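Local coordinates for cell division control protein 45 cdc45 putative (Entamoeba histolytica, PDB 6CC2) that probably acts in eukaryotic DNA replication as the Cdc45 component of the replicative helicase, and may switch between conformations to regulate it, at residues Arg287-Glu290 with Lys291-Leu295; Phe272-Arg275 with Glu276-Ser279; Gly300-Leu303 with Ser304-Gln307; Arg263-Thr266 with Leu267-Leu271. All coordinates share one frame; numbering follows the deposited sequence.

Interaction 1: Arg287-Glu290 with Lys291-Leu295; sequences RGKE and KFDVL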
ATOM      1  N   ARG A 287     -26.633   7.268  12.392  1.00 59.94           N
ATOM      2  CA  ARG A 287     -26.400   7.830  13.722  1.00 66.46           C
ATOM      3  C   ARG A 287     -25.175   7.201  14.387  1.00 64.58           C
ATOM      4  O   ARG A 287     -25.074   7.134  15.620  1.00 51.68           O
ATOM      5  CB  ARG A 287     -27.638   7.677  14.614  1.00 64.61           C
ATOM      6  CG  ARG A 287     -28.709   8.726  14.367  1.00 59.55           C
ATOM      7  CD  ARG A 287     -29.987   8.394  15.114  1.00 62.36           C
ATOM      8  NE  ARG A 287     -30.862   9.558  15.234  1.00 73.46           N
ATOM      9  CZ  ARG A 287     -32.109   9.512  15.693  1.00 82.55           C
ATOM     10  NH1 ARG A 287     -32.634   8.355  16.074  1.00 79.76           N
ATOM     11  NH2 ARG A 287     -32.832  10.621  15.764  1.00 91.20           N
ATOM     12  N   GLY A 288     -24.231   6.731  13.571  1.00 65.54           N
ATOM     13  CA  GLY A 288     -23.071   6.041  14.109  1.00 62.27           C
ATOM     14  C   GLY A 288     -22.280   6.871  15.100  1.00 52.64           C
ATOM     15  O   GLY A 288     -21.606   6.318  15.970  1.00 40.71           O
ATOM     16  N   LYS A 289     -22.347   8.200  14.985  1.00 56.43           N
ATOM     17  CA  LYS A 289     -21.624   9.057  15.916  1.00 52.93           C
ATOM     18  C   LYS A 289     -22.269   9.065  17.297  1.00 45.84           C
ATOM     19  O   LYS A 289     -21.563   9.174  18.312  1.00 41.52           O
ATOM     20  CB  LYS A 289     -21.542  10.481  15.374  1.00 57.69           C
ATOM     21  CG  LYS A 289     -20.596  11.372  16.163  1.00 71.81           C
ATOM     22  CD  LYS A 289     -20.573  12.794  15.622  1.00 84.36           C
ATOM     23  CE  LYS A 289     -19.597  13.664  16.404  1.00 88.78           C
ATOM     24  NZ  LYS A 289     -19.569  15.064  15.896  1.00 90.84           N
ATOM     25  N   GLU A 290     -23.598   8.952  17.364  1.00 42.67           N
ATOM     26  CA  GLU A 290     -24.256   8.822  18.659  1.00 43.99           C
ATOM     27  C   GLU A 290     -23.860   7.520  19.337  1.00 38.52           C
ATOM     28  O   GLU A 290     -23.567   7.503  20.542  1.00 39.52           O
ATOM     29  CB  GLU A 290     -25.776   8.896  18.500  1.00 58.08           C
ATOM     30  CG  GLU A 290     -26.280  10.246  18.025  1.00 71.18           C
ATOM     31  CD  GLU A 290     -27.793  10.373  18.128  1.00 84.87           C
ATOM     32  OE1 GLU A 290     -28.468   9.353  18.387  1.00 87.83           O
ATOM     33  OE2 GLU A 290     -28.306  11.499  17.957  1.00 88.90           O
ATOM     34  N   LYS A 291     -23.837   6.417  18.577  1.00 35.66           N
ATOM     35  CA  LYS A 291     -23.389   5.148  19.138  1.00 33.79           C
ATOM     36  C   LYS A 291     -21.929   5.236  19.572  1.00 30.75           C
ATOM     37  O   LYS A 291     -21.539   4.643  20.588  1.00 31.34           O
ATOM     38  CB  LYS A 291     -23.575   4.027  18.117  1.00 39.34           C
ATOM     39  CG  LYS A 291     -23.334   2.635  18.677  1.00 50.81           C
ATOM     40  CD  LYS A 291     -23.530   1.562  17.606  1.00 64.97           C
ATOM     41  CE  LYS A 291     -23.755   0.190  18.227  1.00 77.26           C
ATOM     42  NZ  LYS A 291     -22.735  -0.149  19.261  1.00 83.50           N
ATOM     43  N   PHE A 292     -21.108   5.947  18.801  1.00 30.34           N
ATOM     44  CA  PHE A 292     -19.694   6.086  19.140  1.00 29.17           C
ATOM     45  C   PHE A 292     -19.527   6.818  20.466  1.00 29.05           C
ATOM     46  O   PHE A 292     -18.792   6.363  21.355  1.00 27.14           O
ATOM     47  CB  PHE A 292     -18.962   6.826  18.028  1.00 28.46           C
ATOM     48  CG  PHE A 292     -17.476   6.878  18.214  1.00 25.37           C
ATOM     49  CD1 PHE A 292     -16.746   5.733  18.457  1.00 24.17           C
ATOM     50  CD2 PHE A 292     -16.796   8.080  18.104  1.00 24.54           C
ATOM     51  CE1 PHE A 292     -15.391   5.777  18.608  1.00 24.91           C
ATOM     52  CE2 PHE A 292     -15.433   8.135  18.274  1.00 25.47           C
ATOM     53  CZ  PHE A 292     -14.726   6.978  18.519  1.00 25.26           C
ATOM     54  N   ASP A 293     -20.207   7.960  20.613  1.00 28.82           N
ATOM     55  CA  ASP A 293     -20.123   8.708  21.867  1.00 31.76           C
ATOM     56  C   ASP A 293     -20.557   7.864  23.054  1.00 33.34           C
ATOM     57  O   ASP A 293     -20.012   8.016  24.162  1.00 32.49           O
ATOM     58  CB  ASP A 293     -20.954   9.987  21.758  1.00 35.24           C
ATOM     59  CG  ASP A 293     -20.290  11.040  20.874  1.00 38.21           C
ATOM     60  OD1 ASP A 293     -19.171  10.793  20.365  1.00 34.88           O
ATOM     61  OD2 ASP A 293     -20.879  12.123  20.671  1.00 39.22           O
ATOM     62  N   VAL A 294     -21.538   6.975  22.855  1.00 32.77           N
ATOM     63  CA  VAL A 294     -21.950   6.071  23.924  1.00 35.05           C
ATOM     64  C   VAL A 294     -20.819   5.113  24.273  1.00 32.74           C
ATOM     65  O   VAL A 294     -20.598   4.789  25.447  1.00 31.48           O
ATOM     66  CB  VAL A 294     -23.230   5.314  23.518  1.00 35.38           C
ATOM     67  CG1 VAL A 294     -23.422   4.104  24.393  1.00 34.43           C
ATOM     68  CG2 VAL A 294     -24.429   6.241  23.597  1.00 36.74           C
ATOM     69  N   LEU A 295     -20.097   4.631  23.265  1.00 32.16           N
ATOM     70  CA  LEU A 295     -18.953   3.768  23.512  1.00 31.62           C
ATOM     71  C   LEU A 295     -17.879   4.501  24.315  1.00 27.93           C
ATOM     72  O   LEU A 295     -17.313   3.944  25.262  1.00 29.26           O
ATOM     73  CB  LEU A 295     -18.388   3.275  22.184  1.00 35.32           C
ATOM     74  CG  LEU A 295     -17.263   2.235  22.161  1.00 52.30           C
ATOM     75  CD1 LEU A 295     -15.912   2.835  22.523  1.00 61.43           C
ATOM     76  CD2 LEU A 295     -17.602   1.067  23.080  1.00 58.25           C
TER
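Arg287 meets Lys291 through the backbone alone. Arg287 O accepts from Lys291 N at 3.3 Å, a long but straight bond with the donor in the carbonyl plane. Arg287 is the N-cap residue of helix 288-298. Its side chain leads away from the turn, and its guanidinium forms a long ion pair with Glu290. NE of Arg287 is 4.0 Å from OE1 of Glu290, which lies well out of the guanidinium plane, so charge alone draws the two together. Gly288 is buried and offers only backbone. Gly288 O takes the N-H of Phe292 N at 2.9 Å, and Phe292 CB rests 3.4 Å from the same Gly288 O. CG of Phe292 stands anti to the backbone N (chi1 -173°). This carries the ring off the turn to meet the rings of Tyr268 and Phe272. Lys289 O receives Asp293 N at 2.9 Å in a nearly straight bond. The Asp293 carboxylate folds back beside its own backbone N (chi1 -74°), and Asp293 CG comes 3.4 Å from that same Lys289 O. OD1 of Asp293 is hydrogen-bonded to the Tyr268 hydroxyl. The Lys289 chain is fully extended and its NZ stays 5.8 Å from Asp293 OD2, so the opposite charges are near but not in contact. Glu290 O binds Val294 N, and CG2 of Val294 lies 3.4 Å from this oxygen. The first turn is therefore held by main-chain bonds. The charged side chains add mainly attraction between charges that are not in contact, and the Lys289 ammonium would probably favour the ionised form of Asp293.

Interaction 2: Phe272-Arg275 with Glu276-Ser279; sequences FHTR and EIAS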
ATOM      1  N   PHE A 272     -12.236   6.056  15.521  1.00 21.54           N
ATOM      2  CA  PHE A 272     -13.337   6.140  14.557  1.00 22.33           C
ATOM      3  C   PHE A 272     -12.870   5.854  13.136  1.00 21.67           C
ATOM      4  O   PHE A 272     -13.663   5.384  12.318  1.00 23.18           O
ATOM      5  CB  PHE A 272     -13.987   7.523  14.635  1.00 21.39           C
ATOM      6  CG  PHE A 272     -15.321   7.611  13.918  1.00 19.85           C
ATOM      7  CD1 PHE A 272     -16.475   7.175  14.531  1.00 22.09           C
ATOM      8  CD2 PHE A 272     -15.389   8.118  12.644  1.00 23.64           C
ATOM      9  CE1 PHE A 272     -17.685   7.252  13.884  1.00 24.44           C
ATOM     10  CE2 PHE A 272     -16.612   8.196  11.976  1.00 25.66           C
ATOM     11  CZ  PHE A 272     -17.751   7.760  12.605  1.00 24.72           C
ATOM     12  N   HIS A 273     -11.612   6.108  12.816  1.00 18.77           N
ATOM     13  CA  HIS A 273     -11.103   5.958  11.453  1.00 20.53           C
ATOM     14  C   HIS A 273     -10.280   4.695  11.227  1.00 21.58           C
ATOM     15  O   HIS A 273      -9.753   4.504  10.126  1.00 23.31           O
ATOM     16  CB  HIS A 273     -10.293   7.193  11.080  1.00 20.80           C
ATOM     17  CG  HIS A 273     -11.130   8.427  10.980  1.00 21.87           C
ATOM     18  ND1 HIS A 273     -11.466   9.191  12.082  1.00 22.12           N
ATOM     19  CD2 HIS A 273     -11.736   9.019   9.916  1.00 23.00           C
ATOM     20  CE1 HIS A 273     -12.233  10.198  11.699  1.00 23.72           C
ATOM     21  NE2 HIS A 273     -12.420  10.112  10.395  1.00 23.20           N
ATOM     22  N   THR A 274     -10.150   3.833  12.226  1.00 18.43           N
ATOM     23  CA  THR A 274      -9.495   2.537  12.053  1.00 21.45           C
ATOM     24  C   THR A 274     -10.540   1.569  11.486  1.00 21.01           C
ATOM     25  O   THR A 274     -11.476   1.163  12.170  1.00 20.06           O
ATOM     26  CB  THR A 274      -8.910   2.045  13.367  1.00 23.82           C
ATOM     27  OG1 THR A 274      -7.942   3.014  13.843  1.00 20.33           O
ATOM     28  CG2 THR A 274      -8.220   0.705  13.179  1.00 25.98           C
ATOM     29  N   ARG A 275     -10.371   1.212  10.207  1.00 20.03           N
ATOM     30  CA  ARG A 275     -11.472   0.683   9.435  1.00 18.28           C
ATOM     31  C   ARG A 275     -11.988  -0.643   9.965  1.00 18.16           C
ATOM     32  O   ARG A 275     -13.204  -0.856  10.015  1.00 19.61           O
ATOM     33  CB  ARG A 275     -11.060   0.560   7.964  1.00 18.92           C
ATOM     34  CG  ARG A 275     -10.689   1.903   7.402  1.00 21.78           C
ATOM     35  CD  ARG A 275     -10.270   1.859   5.944  1.00 23.03           C
ATOM     36  NE  ARG A 275      -9.746   3.162   5.555  1.00 22.53           N
ATOM     37  CZ  ARG A 275      -9.242   3.447   4.357  1.00 25.58           C
ATOM     38  NH1 ARG A 275      -9.194   2.511   3.410  1.00 24.22           N
ATOM     39  NH2 ARG A 275      -8.770   4.663   4.115  1.00 25.46           N
ATOM     40  N   GLU A 276     -11.090  -1.569  10.287  1.00 21.14           N
ATOM     41  CA  GLU A 276     -11.562  -2.885  10.720  1.00 23.15           C
ATOM     42  C   GLU A 276     -12.260  -2.790  12.065  1.00 23.30           C
ATOM     43  O   GLU A 276     -13.253  -3.474  12.305  1.00 25.97           O
ATOM     44  CB  GLU A 276     -10.393  -3.876  10.810  1.00 32.64           C
ATOM     45  CG  GLU A 276     -10.825  -5.246  11.364  1.00 54.32           C
ATOM     46  CD  GLU A 276      -9.716  -6.289  11.331  1.00 74.38           C
ATOM     47  OE1 GLU A 276      -8.948  -6.323  10.344  1.00 81.04           O
ATOM     48  OE2 GLU A 276      -9.615  -7.075  12.297  1.00 79.95           O
ATOM     49  N   ILE A 277     -11.768  -1.905  12.934  1.00 22.26           N
ATOM     50  CA  ILE A 277     -12.361  -1.770  14.269  1.00 21.06           C
ATOM     51  C   ILE A 277     -13.690  -1.053  14.185  1.00 22.33           C
ATOM     52  O   ILE A 277     -14.690  -1.489  14.761  1.00 23.01           O
ATOM     53  CB  ILE A 277     -11.365  -1.028  15.191  1.00 24.90           C
ATOM     54  CG1 ILE A 277     -10.004  -1.699  15.141  1.00 27.67           C
ATOM     55  CG2 ILE A 277     -11.885  -0.960  16.598  1.00 30.36           C
ATOM     56  CD1 ILE A 277     -10.001  -3.180  15.437  1.00 36.06           C
ATOM     57  N   ALA A 278     -13.738   0.053  13.431  1.00 23.73           N
ATOM     58  CA  ALA A 278     -15.008   0.765  13.261  1.00 23.72           C
ATOM     59  C   ALA A 278     -16.081  -0.131  12.662  1.00 22.71           C
ATOM     60  O   ALA A 278     -17.252  -0.091  13.075  1.00 22.22           O
ATOM     61  CB  ALA A 278     -14.787   1.997  12.389  1.00 23.21           C
ATOM     62  N   SER A 279     -15.705  -0.973  11.698  1.00 22.74           N
ATOM     63  CA  SER A 279     -16.669  -1.876  11.091  1.00 22.16           C
ATOM     64  C   SER A 279     -17.225  -2.863  12.115  1.00 26.73           C
ATOM     65  O   SER A 279     -18.414  -3.146  12.123  1.00 31.53           O
ATOM     66  CB  SER A 279     -16.025  -2.632   9.928  1.00 28.39           C
ATOM     67  OG  SER A 279     -15.650  -1.734   8.896  1.00 37.42           O
TER
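Glu276 follows Arg275 in the first turn of helix 275-281 and contributes little to the packing across this turn. Its CG is anti to the backbone N (chi1 176°). Its chain runs out extended, and OE2 forms a salt bridge with Lys280 NZ. Ile277 makes the apolar contact. Ile277 CG1 lies 3.6 Å from CG2 of Thr274, and the two side chains run side by side, pointing the same way. The Thr274 OG1 is turned to other partners, Ser270 O and Met260 N. Thr274 is the N-cap residue, but its side chain makes no capping bond. Ala278 points its methyl back toward the start of the turn. Ala278 CB is 3.4 Å from Thr274 O and 3.6 Å from Phe272 O. Ala278 N gives a short, straight bond to Thr274 O at 2.8 Å, nearly in line with the carbonyl bond. Ser279 grips Arg275 O twice. Ser279 N bonds to Arg275 O at 3.0 Å and Ser279 OG bonds to it at 2.8 Å, and the two arrive from opposite faces of the carbonyl plane. OG can do this because chi1 of -64° sets it beside its own backbone N, facing back down the helix. The Arg275 side chain points away from this turn, to Glu456 in a salt bridge and to Asn404 in a hydrogen bond. It thereby ties the turn to helices 444-462 and 393-417. Such a serine, bonding through its hydroxyl to the carbonyl four residues earlier, is a familiar feature of alpha-helices. Here it reaches back from the start of the second turn to the first residue of helix 275-281, close to the junction with helix 267-273.

Interaction 3: Gly300-Leu303 with Ser304-Gln307; sequences GIPL and SQAQ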
ATOM      1  N   GLY A 300     -15.596   5.313  30.317  1.00 30.39           N
ATOM      2  CA  GLY A 300     -15.388   6.261  31.391  1.00 28.86           C
ATOM      3  C   GLY A 300     -14.452   7.388  31.049  1.00 30.80           C
ATOM      4  O   GLY A 300     -13.843   7.976  31.950  1.00 31.67           O
ATOM      5  N   ILE A 301     -14.317   7.714  29.771  1.00 29.59           N
ATOM      6  CA  ILE A 301     -13.421   8.770  29.314  1.00 25.72           C
ATOM      7  C   ILE A 301     -14.265   9.945  28.833  1.00 27.96           C
ATOM      8  O   ILE A 301     -15.054   9.786  27.892  1.00 28.94           O
ATOM      9  CB  ILE A 301     -12.495   8.272  28.199  1.00 24.89           C
ATOM     10  CG1 ILE A 301     -11.659   7.088  28.697  1.00 26.04           C
ATOM     11  CG2 ILE A 301     -11.602   9.397  27.695  1.00 27.15           C
ATOM     12  CD1 ILE A 301     -10.879   6.381  27.601  1.00 25.91           C
ATOM     13  N   PRO A 302     -14.118  11.133  29.409  1.00 29.23           N
ATOM     14  CA  PRO A 302     -14.862  12.288  28.890  1.00 29.28           C
ATOM     15  C   PRO A 302     -14.381  12.683  27.497  1.00 27.72           C
ATOM     16  O   PRO A 302     -13.237  12.442  27.108  1.00 28.12           O
ATOM     17  CB  PRO A 302     -14.588  13.396  29.921  1.00 37.39           C
ATOM     18  CG  PRO A 302     -13.314  13.001  30.582  1.00 42.55           C
ATOM     19  CD  PRO A 302     -13.276  11.481  30.569  1.00 35.55           C
ATOM     20  N   LEU A 303     -15.279  13.314  26.738  1.00 29.36           N
ATOM     21  CA  LEU A 303     -14.901  13.744  25.392  1.00 29.17           C
ATOM     22  C   LEU A 303     -13.764  14.762  25.423  1.00 29.24           C
ATOM     23  O   LEU A 303     -12.955  14.818  24.489  1.00 30.02           O
ATOM     24  CB  LEU A 303     -16.112  14.321  24.671  1.00 32.29           C
ATOM     25  CG  LEU A 303     -17.182  13.326  24.234  1.00 36.65           C
ATOM     26  CD1 LEU A 303     -18.251  14.060  23.422  1.00 42.56           C
ATOM     27  CD2 LEU A 303     -16.612  12.182  23.409  1.00 39.23           C
ATOM     28  N   SER A 304     -13.672  15.562  26.479  1.00 31.92           N
ATOM     29  CA  SER A 304     -12.579  16.526  26.581  1.00 37.23           C
ATOM     30  C   SER A 304     -11.225  15.831  26.645  1.00 40.10           C
ATOM     31  O   SER A 304     -10.213  16.406  26.232  1.00 43.27           O
ATOM     32  CB  SER A 304     -12.771  17.408  27.815  1.00 38.48           C
ATOM     33  OG  SER A 304     -12.698  16.626  28.989  1.00 41.20           O
ATOM     34  N   GLN A 305     -11.184  14.613  27.170  1.00 32.09           N
ATOM     35  CA  GLN A 305      -9.959  13.820  27.174  1.00 26.03           C
ATOM     36  C   GLN A 305      -9.787  13.040  25.883  1.00 23.76           C
ATOM     37  O   GLN A 305      -8.680  12.975  25.339  1.00 25.76           O
ATOM     38  CB  GLN A 305      -9.953  12.863  28.374  1.00 26.21           C
ATOM     39  CG  GLN A 305      -9.660  13.543  29.726  1.00 33.66           C
ATOM     40  CD  GLN A 305      -8.190  13.929  29.886  1.00 37.14           C
ATOM     41  OE1 GLN A 305      -7.288  13.172  29.526  1.00 37.36           O
ATOM     42  NE2 GLN A 305      -7.948  15.113  30.436  1.00 45.16           N
ATOM     43  N   ALA A 306     -10.863  12.425  25.385  1.00 22.92           N
ATOM     44  CA  ALA A 306     -10.743  11.581  24.205  1.00 20.81           C
ATOM     45  C   ALA A 306     -10.421  12.398  22.960  1.00 21.53           C
ATOM     46  O   ALA A 306      -9.843  11.869  22.003  1.00 21.89           O
ATOM     47  CB  ALA A 306     -12.036  10.795  23.974  1.00 25.64           C
ATOM     48  N   GLN A 307     -10.798  13.672  22.950  1.00 24.35           N
ATOM     49  CA  GLN A 307     -10.659  14.503  21.756  1.00 26.11           C
ATOM     50  C   GLN A 307      -9.456  15.446  21.796  1.00 27.07           C
ATOM     51  O   GLN A 307      -9.245  16.201  20.841  1.00 29.17           O
ATOM     52  CB  GLN A 307     -11.938  15.309  21.538  1.00 26.82           C
ATOM     53  CG  GLN A 307     -13.122  14.446  21.154  1.00 25.32           C
ATOM     54  CD  GLN A 307     -14.381  15.259  20.928  1.00 28.77           C
ATOM     55  OE1 GLN A 307     -14.499  16.364  21.426  1.00 31.05           O
ATOM     56  NE2 GLN A 307     -15.318  14.702  20.173  1.00 36.95           N
TER
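Ile301 CG2 is the apolar contact of the packed side. Ile301 CG2 lies 3.9 Å from Gln305 CB and 4.0 Å from Ala306 CB. The Ile301 and Gln305 side chains cross at about a right angle. Ile301 is buried, with Met317, Phe321 and Leu267 touching it from neighbouring helices, and Ala306 is buried against Ile296. Pro302 O sits at the heart of the turn and takes two donors. Ala306 N reaches Pro302 O in the carbonyl plane at 2.9 Å. Gln305 N approaches Pro302 O at 3.0 Å from well above that plane, with a bent N-H angle of 133°. The other side is looser. Here the exposed Pro302 ring lies alongside Gln305, the two pointing the same way, with Pro302 CG to Gln305 CG at 3.8 Å. CG of Gln305 lies beside its backbone N (chi1 -75°) and so runs along the proline ring. The bend at chi2 (-74°) then turns the amide, whose OE1 is bonded to Ser314 N. Ser304 is exposed, and Ser304 OG approaches Pro302 CB no closer than 3.9 Å. Gln307 is also exposed. Its N bonds to Leu303 O, and its side chain folds over that oxygen, with Gln307 CB 3.2 Å from Leu303 O. The extended chain leads on to Tyr268. Leu303 itself turns to Tyr268 and Ile296. Gly300, with positive phi, follows the preceding helix, and Pro302 holds the N-cap position of the next. A Schellman C-cap thus closes helix 288-298, and a short proline-led linker starts helix 303-306.

Interaction 4: Arg263-Thr266 with Leu267-Leu271; sequences RHWT and LYDSL. With EDO (1,2-ethanediol), chain K.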
ATOM      1  N   ARG A 263      -0.830   7.659  18.303  1.00 16.64           N
ATOM      2  CA  ARG A 263       0.084   8.533  19.017  1.00 18.61           C
ATOM      3  C   ARG A 263       0.198   9.903  18.374  1.00 19.21           C
ATOM      4  O   ARG A 263       0.601  10.855  19.038  1.00 19.60           O
ATOM      5  CB  ARG A 263       1.460   7.874  19.123  1.00 21.12           C
ATOM      6  CG  ARG A 263       1.540   6.766  20.159  1.00 20.22           C
ATOM      7  CD  ARG A 263       2.944   6.126  20.203  1.00 21.71           C
ATOM      8  NE  ARG A 263       3.226   5.481  18.917  1.00 21.06           N
ATOM      9  CZ  ARG A 263       2.768   4.283  18.575  1.00 22.68           C
ATOM     10  NH1 ARG A 263       2.046   3.559  19.418  1.00 24.32           N
ATOM     11  NH2 ARG A 263       3.045   3.802  17.376  1.00 22.45           N
ATOM     12  N   HIS A 264      -0.172  10.030  17.103  1.00 17.21           N
ATOM     13  CA  HIS A 264      -0.041  11.274  16.348  1.00 18.15           C
ATOM     14  C   HIS A 264      -1.398  11.899  16.057  1.00 20.91           C
ATOM     15  O   HIS A 264      -1.526  12.777  15.190  1.00 21.20           O
ATOM     16  CB  HIS A 264       0.747  10.971  15.076  1.00 19.68           C
ATOM     17  CG  HIS A 264       1.945  10.130  15.360  1.00 20.30           C
ATOM     18  ND1 HIS A 264       3.048  10.616  16.034  1.00 20.40           N
ATOM     19  CD2 HIS A 264       2.181   8.812  15.160  1.00 19.12           C
ATOM     20  CE1 HIS A 264       3.917   9.630  16.204  1.00 20.98           C
ATOM     21  NE2 HIS A 264       3.399   8.526  15.709  1.00 20.72           N
ATOM     22  N   TRP A 265      -2.410  11.484  16.791  1.00 19.89           N
ATOM     23  CA  TRP A 265      -3.783  11.910  16.541  1.00 19.09           C
ATOM     24  C   TRP A 265      -4.462  12.062  17.893  1.00 18.65           C
ATOM     25  O   TRP A 265      -3.835  12.518  18.865  1.00 18.33           O
ATOM     26  CB  TRP A 265      -4.483  10.888  15.652  1.00 19.12           C
ATOM     27  CG  TRP A 265      -5.601  11.382  14.817  1.00 18.91           C
ATOM     28  CD1 TRP A 265      -6.210  12.586  14.869  1.00 18.38           C
ATOM     29  CD2 TRP A 265      -6.219  10.662  13.733  1.00 16.99           C
ATOM     30  NE1 TRP A 265      -7.191  12.670  13.896  1.00 18.79           N
ATOM     31  CE2 TRP A 265      -7.220  11.492  13.199  1.00 18.97           C
ATOM     32  CE3 TRP A 265      -6.024   9.397  13.186  1.00 17.91           C
ATOM     33  CZ2 TRP A 265      -8.017  11.102  12.130  1.00 20.42           C
ATOM     34  CZ3 TRP A 265      -6.820   9.015  12.132  1.00 22.21           C
ATOM     35  CH2 TRP A 265      -7.799   9.865  11.613  1.00 20.80           C
ATOM     36  N   THR A 266      -5.752  11.719  17.949  1.00 17.99           N
ATOM     37  CA  THR A 266      -6.542  11.696  19.175  1.00 18.63           C
ATOM     38  C   THR A 266      -7.171  10.316  19.307  1.00 20.10           C
ATOM     39  O   THR A 266      -7.397   9.631  18.310  1.00 18.07           O
ATOM     40  CB  THR A 266      -7.657  12.737  19.202  1.00 19.10           C
ATOM     41  OG1 THR A 266      -8.685  12.386  18.251  1.00 21.68           O
ATOM     42  CG2 THR A 266      -7.139  14.149  18.884  1.00 20.74           C
ATOM     43  N   LEU A 267      -7.478   9.912  20.545  1.00 20.31           N
ATOM     44  CA  LEU A 267      -8.159   8.634  20.736  1.00 20.78           C
ATOM     45  C   LEU A 267      -9.468   8.604  19.965  1.00 21.46           C
ATOM     46  O   LEU A 267      -9.778   7.629  19.273  1.00 18.71           O
ATOM     47  CB  LEU A 267      -8.411   8.397  22.218  1.00 23.56           C
ATOM     48  CG  LEU A 267      -9.350   7.226  22.539  1.00 28.91           C
ATOM     49  CD1 LEU A 267      -8.815   5.926  21.978  1.00 34.58           C
ATOM     50  CD2 LEU A 267      -9.578   7.128  24.057  1.00 33.08           C
ATOM     51  N   TYR A 268     -10.243   9.685  20.067  1.00 20.76           N
ATOM     52  CA  TYR A 268     -11.568   9.744  19.469  1.00 22.88           C
ATOM     53  C   TYR A 268     -11.510   9.499  17.972  1.00 23.87           C
ATOM     54  O   TYR A 268     -12.227   8.645  17.445  1.00 22.57           O
ATOM     55  CB  TYR A 268     -12.180  11.110  19.772  1.00 24.09           C
ATOM     56  CG  TYR A 268     -13.624  11.282  19.392  1.00 26.08           C
ATOM     57  CD1 TYR A 268     -14.643  10.946  20.276  1.00 26.78           C
ATOM     58  CD2 TYR A 268     -13.966  11.803  18.165  1.00 27.21           C
ATOM     59  CE1 TYR A 268     -15.969  11.118  19.949  1.00 29.56           C
ATOM     60  CE2 TYR A 268     -15.306  11.977  17.814  1.00 31.11           C
ATOM     61  CZ  TYR A 268     -16.296  11.629  18.710  1.00 33.39           C
ATOM     62  OH  TYR A 268     -17.612  11.794  18.373  1.00 37.42           O
ATOM     63  N   ASP A 269     -10.661  10.246  17.269  1.00 19.07           N
ATOM     64  CA  ASP A 269     -10.639  10.164  15.821  1.00 19.40           C
ATOM     65  C   ASP A 269      -9.821   8.988  15.317  1.00 21.37           C
ATOM     66  O   ASP A 269     -10.162   8.409  14.285  1.00 19.92           O
ATOM     67  CB  ASP A 269     -10.116  11.467  15.258  1.00 19.80           C
ATOM     68  CG  ASP A 269     -11.235  12.490  15.070  1.00 31.03           C
ATOM     69  OD1 ASP A 269     -12.343  12.070  14.682  1.00 35.02           O
ATOM     70  OD2 ASP A 269     -11.019  13.678  15.338  1.00 36.86           O
ATOM     71  N   SER A 270      -8.773   8.581  16.036  1.00 18.40           N
ATOM     72  CA  SER A 270      -8.033   7.399  15.602  1.00 19.44           C
ATOM     73  C   SER A 270      -8.935   6.178  15.640  1.00 19.82           C
ATOM     74  O   SER A 270      -8.981   5.381  14.699  1.00 18.60           O
ATOM     75  CB  SER A 270      -6.795   7.207  16.475  1.00 19.56           C
ATOM     76  OG  SER A 270      -6.095   6.031  16.096  1.00 19.07           O
ATOM     77  N   LEU A 271      -9.674   6.017  16.731  1.00 18.60           N
ATOM     78  CA  LEU A 271     -10.568   4.869  16.841  1.00 18.30           C
ATOM     79  C   LEU A 271     -11.645   4.890  15.771  1.00 21.68           C
ATOM     80  O   LEU A 271     -11.930   3.865  15.148  1.00 21.85           O
ATOM     81  CB  LEU A 271     -11.204   4.835  18.234  1.00 22.71           C
ATOM     82  CG  LEU A 271     -12.173   3.703  18.527  1.00 26.74           C
ATOM     83  CD1 LEU A 271     -11.541   2.351  18.317  1.00 30.73           C
ATOM     84  CD2 LEU A 271     -12.694   3.839  19.957  1.00 27.26           C
TER
HETATM   85  C1  EDO K 610      -0.913   2.438  22.601  1.00 72.95           C
HETATM   86  O1  EDO K 610      -0.471   2.080  23.915  1.00 75.82           O
HETATM   87  C2  EDO K 610      -0.214   3.721  22.165  1.00 70.22           C
HETATM   88  O2  EDO K 610       1.206   3.559  22.265  1.00 67.99           O
HETATM   89  O   HOH W   1      -8.895  15.042  14.130  1.00 39.00           O
HETATM   90  O   HOH W   2     -10.653  14.311  17.930  1.00 36.14           O
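Thr266 OG1 is held by two partners. Thr266 OG1 accepts from Asp269 N at 3.1 Å in a nearly straight bond, and it is hydrogen-bonded to water 2 at 2.8 Å. With chi1 at 70°, OG1 sits between the backbone N and the carbonyl carbon, where it faces the opening turn. This is the N-cap bond of helix 267-273. Asp269 lies beside Thr266, pointing the same way, and water 2 donates to its OD2. Water 1 also donates to OD2 and accepts from Trp265 NE1 at 2.9 Å, at the edge of the indole. The two waters therefore tie the carboxylate to both Thr266 and Trp265. Asp269 CB rests over one face of the Trp265 ring, 3.4 Å from Trp265 NE1, and Ser270 N lies over the same face. Ser270 N also bonds to Thr266 O at 2.9 Å. Upstream, Arg263 NH1 donates to O2 of a 1,2-ethanediol, probably from the crystallisation liquor, and forms a salt bridge with Asp256. Around the N-terminal end of helix 267-273, Trp265 packs on helix 393-417, Tyr268 and Leu271 face helix 288-298, and the preceding loop leads back to strand 251-257.

Along the chain the order is interaction 4, interaction 2, interaction 1, interaction 3. All lie in the Cdc45 family region of the chain and on the same side of its centre. Interactions 4 and 2 share helix 267-273, their centres 12 Å apart. Interaction 1 opens helix 288-298, and interaction 3 follows its end, 13 Å away between centres. Tyr268 is the shared post: besides its link to Asp293 of interaction 1, its backbone N bonds Ala306 O of interaction 3. Phe272 of interaction 2 packs on Phe292 of interaction 1. Only interactions 2 and 3 do not touch, about 9 Å apart at their nearest atoms. Together the contacts join successive short helices into one compact helical cluster.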